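Catalytic domain of the nuclear inclusion protein A (nia) (PDB 1LVM) is the cysteine protease of tobacco etch virus, which has a chymotrypsin-type fold and probably processes the viral polyprotein by cutting at specific sequences. Local coordinates at residues H28-D34 with R58-L64; P47-K53 with D89-M95; T78-L84 with Q204-W210. The protein carries 1 engineered substitution. One frame throughout, in Å; residues are numbered along the deposited sequence.

Contact 1: H28-D34 with R58-L64; sequences HLTNESD and RNNGTLL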
loop_
_atom_site.group_PDB
_atom_site.type_symbol
_atom_site.label_atom_id
_atom_site.label_comp_id
_atom_site.label_asym_id
_atom_site.label_seq_id
_atom_site.Cartn_x
_atom_site.Cartn_y
_atom_site.Cartn_z
ATOM N N HIS A 28 -3.885 -4.547 8.440
ATOM C CA HIS A 28 -4.959 -3.555 8.380
ATOM C C HIS A 28 -4.637 -2.519 9.461
ATOM O O HIS A 28 -4.412 -2.880 10.616
ATOM C CB HIS A 28 -6.321 -4.126 8.666
ATOM C CG HIS A 28 -7.410 -3.165 8.301
ATOM N ND1 HIS A 28 -8.331 -2.689 9.212
ATOM C CD2 HIS A 28 -7.702 -2.558 7.118
ATOM C CE1 HIS A 28 -9.148 -1.841 8.606
ATOM N NE2 HIS A 28 -8.789 -1.741 7.336
ATOM N N LEU A 29 -4.668 -1.235 9.080
ATOM C CA LEU A 29 -4.274 -0.133 9.963
ATOM C C LEU A 29 -5.417 0.835 10.229
ATOM O O LEU A 29 -6.090 1.271 9.287
ATOM C CB LEU A 29 -3.136 0.658 9.255
ATOM C CG LEU A 29 -1.954 -0.197 8.709
ATOM C CD1 LEU A 29 -0.896 0.658 8.037
ATOM C CD2 LEU A 29 -1.249 -0.929 9.834
ATOM N N THR A 30 -5.624 1.167 11.497
ATOM C CA THR A 30 -6.605 2.130 11.842
ATOM C C THR A 30 -6.014 3.231 12.687
ATOM O O THR A 30 -5.576 2.996 13.788
ATOM C CB THR A 30 -7.819 1.456 12.572
ATOM O OG1 THR A 30 -8.393 0.464 11.698
ATOM C CG2 THR A 30 -8.856 2.510 12.960
ATOM N N ASN A 31 -5.991 4.454 12.142
ATOM C CA ASN A 31 -5.427 5.583 12.916
ATOM C C ASN A 31 -6.622 6.344 13.491
ATOM O O ASN A 31 -7.370 6.984 12.764
ATOM C CB ASN A 31 -4.601 6.480 11.970
ATOM C CG ASN A 31 -4.061 7.761 12.650
ATOM O OD1 ASN A 31 -4.306 7.998 13.820
ATOM N ND2 ASN A 31 -3.261 8.539 11.912
ATOM N N GLU A 32 -6.792 6.279 14.806
ATOM C CA GLU A 32 -7.914 6.948 15.412
ATOM C C GLU A 32 -7.392 8.184 16.180
ATOM O O GLU A 32 -6.600 8.066 17.134
ATOM C CB GLU A 32 -8.630 5.944 16.337
ATOM C CG GLU A 32 -9.864 6.457 16.976
ATOM C CD GLU A 32 -10.518 5.390 17.840
ATOM O OE1 GLU A 32 -10.010 5.138 18.956
ATOM O OE2 GLU A 32 -11.525 4.798 17.405
ATOM N N SER A 33 -7.835 9.358 15.753
ATOM C CA SER A 33 -7.306 10.555 16.385
ATOM C C SER A 33 -8.266 11.727 16.210
ATOM O O SER A 33 -8.813 11.897 15.121
ATOM C CB SER A 33 -5.968 10.900 15.704
ATOM O OG SER A 33 -5.352 12.016 16.257
ATOM N N ASP A 34 -8.473 12.494 17.282
ATOM C CA ASP A 34 -9.272 13.720 17.215
ATOM C C ASP A 34 -10.709 13.511 16.779
ATOM O O ASP A 34 -11.250 14.364 16.110
ATOM C CB ASP A 34 -8.611 14.680 16.190
ATOM C CG ASP A 34 -7.098 14.916 16.452
ATOM O OD1 ASP A 34 -6.772 15.529 17.495
ATOM O OD2 ASP A 34 -6.233 14.502 15.615
ATOM N N ARG A 58 -3.577 12.874 10.208
ATOM C CA ARG A 58 -3.547 13.248 11.613
ATOM C C ARG A 58 -2.502 12.388 12.310
ATOM O O ARG A 58 -2.232 11.281 11.881
ATOM C CB ARG A 58 -4.923 12.989 12.239
ATOM C CG ARG A 58 -5.902 14.063 11.720
ATOM C CD ARG A 58 -7.347 13.881 12.113
ATOM N NE ARG A 58 -8.186 14.316 10.989
ATOM C CZ ARG A 58 -8.587 13.534 9.982
ATOM N NH1 ARG A 58 -8.249 12.236 9.937
ATOM N NH2 ARG A 58 -9.314 14.051 9.002
ATOM N N ASN A 59 -1.914 12.869 13.390
ATOM C CA ASN A 59 -0.947 12.059 14.113
ATOM C C ASN A 59 -1.041 12.503 15.581
ATOM O O ASN A 59 -0.205 13.267 16.071
ATOM C CB ASN A 59 0.438 12.262 13.508
ATOM C CG ASN A 59 1.487 11.254 14.076
ATOM O OD1 ASN A 59 1.250 10.581 15.072
ATOM N ND2 ASN A 59 2.651 11.215 13.476
ATOM N N ASN A 60 -2.071 12.018 16.284
ATOM C CA ASN A 60 -2.303 12.503 17.646
ATOM C C ASN A 60 -3.213 11.519 18.379
ATOM O O ASN A 60 -4.073 11.919 19.167
ATOM C CB ASN A 60 -2.942 13.911 17.509
ATOM C CG ASN A 60 -3.136 14.596 18.838
ATOM O OD1 ASN A 60 -2.256 14.530 19.660
ATOM N ND2 ASN A 60 -4.320 15.215 19.062
ATOM N N GLY A 61 -3.050 10.230 18.094
ATOM C CA GLY A 61 -3.942 9.244 18.695
ATOM C C GLY A 61 -3.315 7.897 18.750
ATOM O O GLY A 61 -2.148 7.792 19.156
ATOM N N THR A 62 -4.087 6.877 18.350
ATOM C CA THR A 62 -3.653 5.497 18.438
ATOM C C THR A 62 -3.612 4.805 17.076
ATOM O O THR A 62 -4.280 5.208 16.155
ATOM C CB THR A 62 -4.606 4.659 19.338
ATOM O OG1 THR A 62 -5.926 4.580 18.729
ATOM C CG2 THR A 62 -4.734 5.325 20.729
ATOM N N LEU A 63 -2.804 3.759 16.966
ATOM C CA LEU A 63 -2.793 3.008 15.698
ATOM C C LEU A 63 -3.088 1.551 15.974
ATOM O O LEU A 63 -2.304 0.886 16.687
ATOM C CB LEU A 63 -1.428 3.085 14.984
ATOM C CG LEU A 63 -1.402 2.380 13.612
ATOM C CD1 LEU A 63 -2.329 3.183 12.604
ATOM C CD2 LEU A 63 0.020 2.333 13.047
ATOM N N LEU A 64 -4.198 1.041 15.427
ATOM C CA LEU A 64 -4.507 -0.399 15.632
ATOM C C LEU A 64 -3.928 -1.119 14.425
ATOM O O LEU A 64 -4.202 -0.735 13.289
ATOM C CB LEU A 64 -5.999 -0.619 15.663
ATOM C CG LEU A 64 -6.517 -1.985 16.137
ATOM C CD1 LEU A 64 -6.060 -2.263 17.584
ATOM C CD2 LEU A 64 -8.032 -1.954 16.093
HETATM O O HOH W 1 -6.867 -1.828 12.050
HETATM O O HOH W 2 -6.593 3.075 16.587
HETATM O O HOH W 3 -7.466 9.670 11.782
HETATM O O HOH W 4 -3.150 9.885 15.038
HETATM O O HOH W 5 -7.944 5.699 20.168
HETATM O O HOH W 6 -7.041 12.113 19.580
#

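Contact 2: P47-K53 with D89-M95; sequences PFIITNK and DMIIIRM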
loop_
_atom_site.group_PDB
_atom_site.type_symbol
_atom_site.label_atom_id
_atom_site.label_comp_id
_atom_site.label_asym_id
_atom_site.label_seq_id
_atom_site.Cartn_x
_atom_site.Cartn_y
_atom_site.Cartn_z
ATOM N N PRO A 47 10.937 -5.035 10.248
ATOM C CA PRO A 47 10.319 -4.267 11.322
ATOM C C PRO A 47 9.460 -3.127 10.774
ATOM O O PRO A 47 8.935 -2.299 11.535
ATOM C CB PRO A 47 11.530 -3.730 12.055
ATOM C CG PRO A 47 12.446 -3.411 11.009
ATOM C CD PRO A 47 12.327 -4.598 10.032
ATOM N N PHE A 48 9.318 -3.095 9.449
ATOM C CA PHE A 48 8.573 -1.997 8.799
ATOM C C PHE A 48 7.203 -2.348 8.311
ATOM O O PHE A 48 6.879 -3.529 8.062
ATOM C CB PHE A 48 9.354 -1.503 7.570
ATOM C CG PHE A 48 10.823 -1.199 7.838
ATOM C CD1 PHE A 48 11.188 -0.386 8.923
ATOM C CD2 PHE A 48 11.822 -1.711 7.021
ATOM C CE1 PHE A 48 12.542 -0.094 9.184
ATOM C CE2 PHE A 48 13.190 -1.436 7.254
ATOM C CZ PHE A 48 13.555 -0.617 8.353
ATOM N N ILE A 49 6.363 -1.317 8.167
ATOM C CA ILE A 49 5.051 -1.479 7.534
ATOM C C ILE A 49 5.056 -0.338 6.466
ATOM O O ILE A 49 5.242 0.833 6.782
ATOM C CB ILE A 49 3.875 -1.269 8.489
ATOM C CG1 ILE A 49 3.844 -2.423 9.507
ATOM C CG2 ILE A 49 2.511 -1.259 7.674
ATOM C CD1 ILE A 49 2.577 -2.405 10.406
ATOM N N ILE A 50 4.853 -0.704 5.216
ATOM C CA ILE A 50 4.871 0.265 4.087
ATOM C C ILE A 50 3.419 0.569 3.854
ATOM O O ILE A 50 2.622 -0.363 3.712
ATOM C CB ILE A 50 5.455 -0.397 2.796
ATOM C CG1 ILE A 50 6.929 -0.746 3.011
ATOM C CG2 ILE A 50 5.343 0.620 1.579
ATOM C CD1 ILE A 50 7.396 -1.907 2.237
ATOM N N THR A 51 3.056 1.844 3.841
ATOM C CA THR A 51 1.638 2.196 3.688
ATOM C C THR A 51 1.489 3.594 3.082
ATOM O O THR A 51 2.497 4.214 2.630
ATOM C CB THR A 51 0.877 2.045 5.023
ATOM O OG1 THR A 51 -0.524 2.207 4.798
ATOM C CG2 THR A 51 1.344 3.129 6.103
ATOM N N ASN A 52 0.261 4.077 3.032
ATOM C CA ASN A 52 0.034 5.403 2.422
ATOM C C ASN A 52 0.423 6.533 3.376
ATOM O O ASN A 52 0.122 6.471 4.556
ATOM C CB ASN A 52 -1.462 5.581 2.121
ATOM C CG ASN A 52 -1.992 4.499 1.215
ATOM O OD1 ASN A 52 -2.346 3.392 1.669
ATOM N ND2 ASN A 52 -2.052 4.804 -0.081
ATOM N N LYS A 53 1.050 7.586 2.853
ATOM C CA LYS A 53 1.391 8.716 3.657
ATOM C C LYS A 53 0.088 9.347 4.211
ATOM O O LYS A 53 0.092 9.872 5.334
ATOM C CB LYS A 53 2.144 9.735 2.755
ATOM C CG LYS A 53 2.944 10.796 3.487
ATOM C CD LYS A 53 3.608 11.772 2.502
ATOM C CE LYS A 53 4.931 11.226 1.931
ATOM N NZ LYS A 53 5.442 12.168 0.871
ATOM N N ASP A 89 2.474 9.353 -2.228
ATOM C CA ASP A 89 1.601 8.980 -1.112
ATOM C C ASP A 89 2.142 7.664 -0.548
ATOM O O ASP A 89 1.432 6.610 -0.553
ATOM C CB ASP A 89 0.172 8.774 -1.626
ATOM C CG ASP A 89 -0.809 8.327 -0.537
ATOM O OD1 ASP A 89 -0.626 8.706 0.657
ATOM O OD2 ASP A 89 -1.766 7.567 -0.910
ATOM N N MET A 90 3.331 7.706 0.011
ATOM C CA MET A 90 3.924 6.489 0.578
ATOM C C MET A 90 4.786 6.803 1.773
ATOM O O MET A 90 5.520 7.811 1.783
ATOM C CB MET A 90 4.798 5.737 -0.495
ATOM C CG MET A 90 5.211 4.295 -0.033
ATOM S SD MET A 90 6.250 3.454 -1.237
ATOM C CE MET A 90 4.910 2.842 -2.269
ATOM N N ILE A 91 4.722 5.966 2.796
ATOM C CA ILE A 91 5.548 6.271 3.974
ATOM C C ILE A 91 5.945 4.935 4.574
ATOM O O ILE A 91 5.276 3.930 4.340
ATOM C CB ILE A 91 4.651 7.085 5.013
ATOM C CG1 ILE A 91 5.493 7.675 6.197
ATOM C CG2 ILE A 91 3.498 6.201 5.579
ATOM C CD1 ILE A 91 4.633 8.604 7.069
ATOM N N ILE A 92 7.054 4.902 5.301
ATOM C CA ILE A 92 7.386 3.603 5.960
ATOM C C ILE A 92 7.363 3.838 7.447
ATOM O O ILE A 92 7.952 4.801 7.924
ATOM C CB ILE A 92 8.780 3.081 5.593
ATOM C CG1 ILE A 92 8.932 3.033 4.081
ATOM C CG2 ILE A 92 9.013 1.682 6.260
ATOM C CD1 ILE A 92 10.403 2.763 3.608
ATOM N N ILE A 93 6.616 3.003 8.158
ATOM C CA ILE A 93 6.543 3.066 9.641
ATOM C C ILE A 93 7.488 2.037 10.217
ATOM O O ILE A 93 7.504 0.865 9.748
ATOM C CB ILE A 93 5.175 2.630 10.077
ATOM C CG1 ILE A 93 4.130 3.566 9.492
ATOM C CG2 ILE A 93 5.052 2.590 11.595
ATOM C CD1 ILE A 93 2.702 3.019 9.760
ATOM N N ARG A 94 8.291 2.431 11.201
ATOM C CA ARG A 94 9.131 1.413 11.830
ATOM C C ARG A 94 8.341 0.992 13.085
ATOM O O ARG A 94 8.056 1.821 13.949
ATOM C CB ARG A 94 10.508 1.991 12.194
ATOM C CG ARG A 94 11.405 0.933 12.770
ATOM C CD ARG A 94 12.824 1.419 13.148
ATOM N NE ARG A 94 13.493 0.236 13.663
ATOM C CZ ARG A 94 14.390 -0.485 13.001
ATOM N NH1 ARG A 94 14.769 -0.129 11.786
ATOM N NH2 ARG A 94 14.859 -1.610 13.530
ATOM N N MET A 95 7.966 -0.276 13.202
ATOM C CA MET A 95 7.234 -0.695 14.382
ATOM C C MET A 95 8.228 -0.932 15.564
ATOM O O MET A 95 9.393 -1.270 15.368
ATOM C CB MET A 95 6.450 -1.978 14.081
ATOM C CG MET A 95 5.345 -1.760 13.022
ATOM S SD MET A 95 4.074 -0.600 13.614
ATOM C CE MET A 95 3.214 -1.515 14.872
#

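Contact 3: T78-L84 with Q204-W210; sequences TTLQQHL and QQWVSGW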
loop_
_atom_site.group_PDB
_atom_site.type_symbol
_atom_site.label_atom_id
_atom_site.label_comp_id
_atom_site.label_asym_id
_atom_site.label_seq_id
_atom_site.Cartn_x
_atom_site.Cartn_y
_atom_site.Cartn_z
ATOM N N THR A 78 2.467 9.375 17.930
ATOM C CA THR A 78 3.568 10.295 17.770
ATOM C C THR A 78 4.890 9.680 18.094
ATOM O O THR A 78 5.929 10.283 17.800
ATOM C CB THR A 78 3.361 11.558 18.646
ATOM O OG1 THR A 78 3.525 11.217 20.031
ATOM C CG2 THR A 78 1.955 12.096 18.458
ATOM N N THR A 79 4.867 8.495 18.718
ATOM C CA THR A 79 6.113 7.797 19.057
ATOM C C THR A 79 6.635 6.941 17.902
ATOM O O THR A 79 7.773 6.446 17.909
ATOM C CB THR A 79 5.909 6.858 20.296
ATOM O OG1 THR A 79 5.040 5.749 19.957
ATOM C CG2 THR A 79 5.243 7.663 21.411
ATOM N N LEU A 80 5.811 6.763 16.880
ATOM C CA LEU A 80 6.245 5.916 15.790
ATOM C C LEU A 80 7.280 6.576 14.848
ATOM O O LEU A 80 7.002 7.650 14.329
ATOM C CB LEU A 80 4.969 5.574 14.968
ATOM C CG LEU A 80 4.253 4.230 14.796
ATOM C CD1 LEU A 80 4.684 3.237 15.829
ATOM C CD2 LEU A 80 2.730 4.431 14.714
ATOM N N GLN A 81 8.410 5.926 14.590
ATOM C CA GLN A 81 9.342 6.419 13.605
ATOM C C GLN A 81 8.775 6.244 12.180
ATOM O O GLN A 81 8.160 5.217 11.833
ATOM C CB GLN A 81 10.703 5.715 13.773
ATOM C CG GLN A 81 11.382 6.296 15.035
ATOM C CD GLN A 81 12.834 5.958 15.044
ATOM O OE1 GLN A 81 13.214 4.788 15.115
ATOM N NE2 GLN A 81 13.672 6.976 14.924
ATOM N N GLN A 82 8.961 7.279 11.371
ATOM C CA GLN A 82 8.435 7.342 10.016
ATOM C C GLN A 82 9.526 7.743 9.016
ATOM O O GLN A 82 10.404 8.593 9.311
ATOM C CB GLN A 82 7.387 8.447 9.956
ATOM C CG GLN A 82 6.198 8.309 10.902
ATOM C CD GLN A 82 5.569 9.694 11.144
ATOM O OE1 GLN A 82 6.277 10.577 11.665
ATOM N NE2 GLN A 82 4.282 9.922 10.708
ATOM N N HIS A 83 9.470 7.143 7.838
ATOM C CA HIS A 83 10.370 7.543 6.765
ATOM C C HIS A 83 9.482 7.950 5.593
ATOM O O HIS A 83 8.719 7.147 5.011
ATOM C CB HIS A 83 11.368 6.445 6.311
ATOM C CG HIS A 83 12.105 6.834 5.074
ATOM N ND1 HIS A 83 13.421 7.247 5.073
ATOM C CD2 HIS A 83 11.698 6.872 3.790
ATOM C CE1 HIS A 83 13.796 7.518 3.832
ATOM N NE2 HIS A 83 12.767 7.295 3.027
ATOM N N LEU A 84 9.552 9.216 5.240
ATOM C CA LEU A 84 8.706 9.753 4.140
ATOM C C LEU A 84 9.288 9.504 2.769
ATOM O O LEU A 84 10.481 9.646 2.596
ATOM C CB LEU A 84 8.576 11.292 4.286
ATOM C CG LEU A 84 8.106 11.778 5.648
ATOM C CD1 LEU A 84 8.247 13.323 5.802
ATOM C CD2 LEU A 84 6.697 11.416 5.733
ATOM N N GLN A 204 17.809 5.441 5.163
ATOM C CA GLN A 204 16.613 5.780 5.889
ATOM C C GLN A 204 16.764 7.112 6.627
ATOM O O GLN A 204 17.860 7.437 7.083
ATOM C CB GLN A 204 16.288 4.641 6.827
ATOM C CG GLN A 204 15.983 3.359 6.021
ATOM C CD GLN A 204 16.203 2.089 6.819
ATOM O OE1 GLN A 204 16.413 2.147 8.040
ATOM N NE2 GLN A 204 16.155 0.911 6.140
ATOM N N GLN A 205 15.670 7.869 6.711
ATOM C CA GLN A 205 15.675 9.190 7.366
ATOM C C GLN A 205 14.470 9.230 8.269
ATOM O O GLN A 205 13.402 9.752 7.929
ATOM C CB GLN A 205 15.621 10.266 6.290
ATOM C CG GLN A 205 15.817 11.671 6.760
ATOM C CD GLN A 205 15.954 12.600 5.577
ATOM O OE1 GLN A 205 16.406 12.163 4.508
ATOM N NE2 GLN A 205 15.590 13.856 5.740
ATOM N N TRP A 206 14.665 8.711 9.470
ATOM C CA TRP A 206 13.561 8.604 10.396
ATOM C C TRP A 206 13.175 9.860 11.142
ATOM O O TRP A 206 14.043 10.544 11.640
ATOM C CB TRP A 206 13.883 7.529 11.434
ATOM C CG TRP A 206 14.117 6.160 10.828
ATOM C CD1 TRP A 206 15.333 5.531 10.619
ATOM C CD2 TRP A 206 13.129 5.326 10.200
ATOM N NE1 TRP A 206 15.153 4.377 9.877
ATOM C CE2 TRP A 206 13.818 4.222 9.617
ATOM C CE3 TRP A 206 11.744 5.410 10.068
ATOM C CZ2 TRP A 206 13.162 3.211 8.922
ATOM C CZ3 TRP A 206 11.083 4.395 9.343
ATOM C CH2 TRP A 206 11.803 3.328 8.798
ATOM N N VAL A 207 11.883 10.154 11.212
ATOM C CA VAL A 207 11.380 11.280 11.989
ATOM C C VAL A 207 10.196 10.720 12.775
ATOM O O VAL A 207 9.747 9.616 12.518
ATOM C CB VAL A 207 10.866 12.475 11.091
ATOM C CG1 VAL A 207 11.956 12.983 10.234
ATOM C CG2 VAL A 207 9.654 12.011 10.198
ATOM N N SER A 208 9.687 11.448 13.751
ATOM C CA SER A 208 8.493 10.977 14.423
ATOM C C SER A 208 7.528 12.199 14.656
ATOM O O SER A 208 7.978 13.352 14.675
ATOM C CB SER A 208 8.903 10.236 15.708
ATOM O OG SER A 208 9.302 11.165 16.699
ATOM N N GLY A 209 6.223 11.937 14.721
ATOM C CA GLY A 209 5.200 12.954 14.974
ATOM C C GLY A 209 4.692 13.606 13.703
ATOM O O GLY A 209 3.765 14.412 13.737
ATOM N N TRP A 210 5.255 13.222 12.558
ATOM C CA TRP A 210 4.845 13.902 11.302
ATOM C C TRP A 210 3.395 13.700 10.847
ATOM O O TRP A 210 2.857 12.599 10.980
ATOM C CB TRP A 210 5.835 13.474 10.193
ATOM C CG TRP A 210 5.614 14.119 8.835
ATOM C CD1 TRP A 210 6.188 15.274 8.375
ATOM C CD2 TRP A 210 4.647 13.726 7.839
ATOM N NE1 TRP A 210 5.621 15.629 7.158
ATOM C CE2 TRP A 210 4.678 14.699 6.811
ATOM C CE3 TRP A 210 3.749 12.645 7.725
ATOM C CZ2 TRP A 210 3.840 14.625 5.671
ATOM C CZ3 TRP A 210 2.927 12.564 6.611
ATOM C CH2 TRP A 210 2.972 13.547 5.591
HETATM O O HOH W 7 7.752 12.920 18.384
HETATM O O HOH W 8 4.880 9.399 14.419
HETATM O O HOH W 9 13.005 9.669 14.770
HETATM O O HOH W 10 11.761 10.955 6.190
#

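Contact 1: H28-D34 with R58-L64
T30 pairs with L64 and E32 with T62 as antiparallel hydrogen-bonded pairs, flanking the non-hydrogen-bonded pair N31/L63; the strand axes are 4.6 Å apart and their directions differ by 159°. Each hydrogen-bonded pair closes a two-bond backbone ring, and CA-H...O contacts from L29, N31, G61 and L63 fill in along the ladder.

On the face carrying N31 and L63, the two side chains reach across in different ways. N31 CG lies anti to the backbone N (chi1 175°), which carries the amide toward the loop that leads into the second strand. There ND2 gives a hydrogen bond to R58 O at 2.9 Å; the oxygen lies in the amide plane, but the bond is bent and ND2 comes from above the R58 carbonyl plane. A further bond from ND2 to L55 O means that one amide nitrogen grips this loop at two points. L63 CD1 lies 3.5 Å from T30 O and also packs on L29 CB. The face of T30, E32, T62 and L64 is mixed: T30 CB packs on L64 CB, and a water joins T30 O to T62 OG1.

Past the ladder, D34 closes the end of the pair. N60 ND2 bonds D34 OD1 at 2.9 Å on the syn side, the amide and carboxylate planes being only 26° apart, while S33 OG donates to D34 OD2 at 2.7 Å from above the carboxylate plane. The aliphatic part of R58 lies against the same oxygen, with CD at 3.7 Å from D34 OD2, but its charged end runs past without a salt bridge.

With strand 36-45 on the other flank of 26-33, this is the first-to-fourth strand pairing of the N-terminal beta-barrel in a chymotrypsin-like protease.

Contact 2: P47-K53 with D89-M95
P47, F48 and R94 form a compact cluster at one end of an antiparallel pair in which I49/I93 and T51/I91 are the hydrogen-bonded pairs and F48/R94 and I50/I92 the non-hydrogen-bonded ones. The R94 side chain runs fully extended from CG to NE. Its CB lies 4.1 Å from F48 CD1 and its CG 3.9 Å from F48 CE1, so the aliphatic part crosses the ring obliquely at its CD1-CE1 side. At the tip NH1 comes to 3.4 Å from F48 CE1, with the guanidinium plane turned 82° from the ring, while CZ and NH2 have P47 CG over one face, 3.9 Å from NH2. The same P47 CG sits above the centre of the F48 ring. F48 CB meets I92 CG2 at 3.5 Å on the face they share with I50, and on the reverse side I49 CD1 touches M95 CG.

The other end is polar. N52 ND2 bonds D89 OD2 at 2.9 Å, approaching from above the carboxylate plane, and also bonds H175 O. D89 has further partners in S176 OG and H54 N, and packs on an aromatic side chain of the bound peptide. With C159 touching N52, this is consistent with D89 being the acid of a chymotrypsin-type catalytic triad.

On the I50 and I92 face the pair is covered by helix 194-199, through F194, L197 and L198. Its opposite face looks into the N-terminal barrel, where C27 and L29 of strand 26-33 pack on I49; strand 36-45 lies beside 48-51, and 81-84 beside 91-94.

Contact 3: T78-L84 with Q204-W210
Through Q82 and V207, a short, weakly bonded strand, about 206-208, adds to the edge of the N-terminal barrel sheet at 123° to strand 81-84, bringing a segment from beyond the C-terminal barrel back onto the first one. The backbones meet in a single well-formed antiparallel hydrogen-bonded pair: Q82 N to V207 O at 2.7 Å and V207 N to Q82 O at 2.9 Å.

Side chains do much of the rest. The Q82 amide grips the backbone of W210 at both ends: OE1 accepts W210 N on a lone pair at 3.0 Å, and NE2 donates almost straight to W210 O, also at 3.0 Å. Two bonds would fix the rotation of this buried amide. L84 lies over one face of the W210 indole, CD1 resting 3.8 Å from the centroid of the five-membered ring in a CH-pi contact.

Further along, a chi1 of 171° swings the H83 ring away from its own N-H and toward Q205. H83 CB makes a CH-pi contact with the six-membered ring of W206, 4.0 Å from its centroid. H83 ND1 accepts a hydrogen bond from Q205 N at 2.9 Å, the donor 2° out of the ring plane.

In the fold
All three contacts lie in the N-terminal barrel sheet, with contact 2 close to contact 3 (centres about 9 Å apart) and contact 1 about 14 Å from contact 2. Contacts 2 and 3 are joined by adjacent strands, I92 O lying 2.8 Å from H83 N and R94 N 2.9 Å from Q81 O; the F48 and W206 rings also meet. L29 CD1 of contact 1 packs 3.9 Å from I49 CG2 of contact 2. From 58-64, N59 ND2 reaches W210 O of contact 3 at 2.9 Å, probably as a hydrogen bond. D89 places contact 2 at the probable catalytic site, while L64, M95 and T79 touch bound peptide elsewhere.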